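Local coordinates for Iron(3+)-hydroxamate-binding protein FhuD (Bacillus subtilis subsp. subtilis, PDB 3G9Q), which binds iron(3+)-hydroxamate complexes such as ferrichrome and coprogen and hands them to the membrane permease of the FhuCBGD ABC importer, at residues K141-K146 / L176-T181. Numbering follows the deposited sequence.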
# COMPACT_ATOMS: atom_id res chain seq x y z
N LYS A 141 9.11 21.48 -5.54
CA LYS A 141 9.96 22.60 -5.19
C LYS A 141 11.34 22.10 -4.75
O LYS A 141 12.37 22.65 -5.14
CB LYS A 141 9.29 23.41 -4.09
CG LYS A 141 9.89 24.78 -3.84
CD LYS A 141 9.16 25.48 -2.70
CE LYS A 141 9.26 24.68 -1.40
NZ LYS A 141 8.63 25.37 -0.23
N ALA A 142 11.37 21.04 -3.95
CA ALA A 142 12.61 20.46 -3.45
C ALA A 142 13.37 19.55 -4.43
O ALA A 142 14.59 19.44 -4.32
CB ALA A 142 12.35 19.70 -2.16
N VAL A 143 12.69 18.90 -5.38
CA VAL A 143 13.37 18.00 -6.33
C VAL A 143 13.27 18.35 -7.80
O VAL A 143 13.99 17.78 -8.62
CB VAL A 143 12.86 16.55 -6.21
CG1 VAL A 143 12.85 16.12 -4.75
CG2 VAL A 143 11.49 16.44 -6.84
N GLY A 144 12.37 19.26 -8.15
CA GLY A 144 12.22 19.64 -9.54
C GLY A 144 11.77 18.48 -10.43
O GLY A 144 10.79 17.79 -10.13
N ASP A 145 12.48 18.27 -11.53
CA ASP A 145 12.14 17.18 -12.42
C ASP A 145 13.08 16.01 -12.17
O ASP A 145 13.25 15.13 -13.02
CB ASP A 145 12.26 17.60 -13.89
CG ASP A 145 11.50 18.86 -14.20
OD1 ASP A 145 12.12 19.94 -14.15
OD2 ASP A 145 10.28 18.76 -14.50
N LYS A 146 13.74 16.03 -11.02
CA LYS A 146 14.64 14.95 -10.68
C LYS A 146 13.82 13.66 -10.74
O LYS A 146 12.61 13.65 -10.47
CB LYS A 146 15.22 15.16 -9.29
CG LYS A 146 16.74 15.34 -9.26
CD LYS A 146 17.20 16.54 -10.05
CE LYS A 146 18.65 16.88 -9.71
NZ LYS A 146 18.76 17.34 -8.31
N LEU A 176 1.91 12.44 -7.23
CA LEU A 176 2.95 13.43 -7.05
C LEU A 176 3.57 13.88 -8.38
O LEU A 176 4.36 14.83 -8.44
CB LEU A 176 4.04 12.88 -6.12
CG LEU A 176 3.63 12.59 -4.68
CD1 LEU A 176 4.76 11.89 -3.97
CD2 LEU A 176 3.26 13.87 -3.95
N GLY A 177 3.20 13.19 -9.46
CA GLY A 177 3.69 13.51 -10.78
C GLY A 177 5.21 13.60 -10.89
O GLY A 177 5.73 14.38 -11.69
N LEU A 178 5.91 12.80 -10.10
CA LEU A 178 7.36 12.80 -10.11
C LEU A 178 7.86 11.98 -11.31
O LEU A 178 7.19 11.05 -11.74
CB LEU A 178 7.87 12.24 -8.77
CG LEU A 178 7.41 13.12 -7.60
CD1 LEU A 178 7.72 12.45 -6.25
CD2 LEU A 178 8.09 14.46 -7.71
N GLN A 179 9.02 12.33 -11.87
CA GLN A 179 9.52 11.60 -13.03
C GLN A 179 10.36 10.37 -12.73
O GLN A 179 10.91 10.21 -11.63
CB GLN A 179 10.33 12.51 -13.97
CG GLN A 179 9.52 13.42 -14.87
CD GLN A 179 8.91 14.60 -14.13
OE1 GLN A 179 9.63 15.49 -13.64
NE2 GLN A 179 7.58 14.62 -14.04
N ALA A 180 10.46 9.50 -13.74
CA ALA A 180 11.24 8.26 -13.67
C ALA A 180 12.23 8.25 -14.84
O ALA A 180 12.03 8.98 -15.82
CB ALA A 180 10.31 7.06 -13.76
N THR A 181 13.29 7.46 -14.75
CA THR A 181 14.26 7.40 -15.86
C THR A 181 13.59 6.77 -17.11
O THR A 181 12.70 5.94 -16.99
CB THR A 181 15.55 6.59 -15.48
OG1 THR A 181 15.24 5.19 -15.37
CG2 THR A 181 16.11 7.09 -14.15
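Val143 and Leu178 make the apolar part of this small contact, both buried, with CG2 of Val143 lying 4.0 Å from CD2 of Leu178. The two side chains cross at about a right angle, and a single methyl of each touches. Val143 points its CB toward the 176-181 segment, and its compact beta-branched side chain presents CG2 to Leu178. The CB of Leu178 does not head for Val143, but the longer leucine chain brings CD2 to it. Leu178 also packs on Leu269 of helix 255-270 and Ile172 of helix 169-175, while Val143 touches Tyr210 of strand 210-215.

After Val143 the chain turns. Helix 118-143, the long helix joining the two lobes of this solute-binding protein fold, ends here, and a type II' turn from Val143 to Lys146 leads towards strand 148-154 of the mixed sheet. The turn is closed by a hydrogen bond from Lys146 N to Val143 O, 3.0 Å. Gly144, second in the turn, has positive phi with psi near -130°, a combination glycine takes readily.

The polar part lies nearer the surface, where Gln179 runs beside Asp145, the two side chains pointing the same way. Polar residues suit this edge, since Asp145 is exposed and Gln179 partly so. The bend at chi2 (75°) turns CD of Gln179 over toward Asp145, and OE1 of the amide lies 3.3 Å from Asp145 CA and 3.4 Å from its CB, a van der Waals contact. The carboxylate and amide planes are 40° apart. OE1 of Gln179 and OD2 of Asp145, 3.4 Å apart, are both acceptors and form no hydrogen bond with each other. The backbone of Gln179 bonds that of Ile148, just beyond the turn.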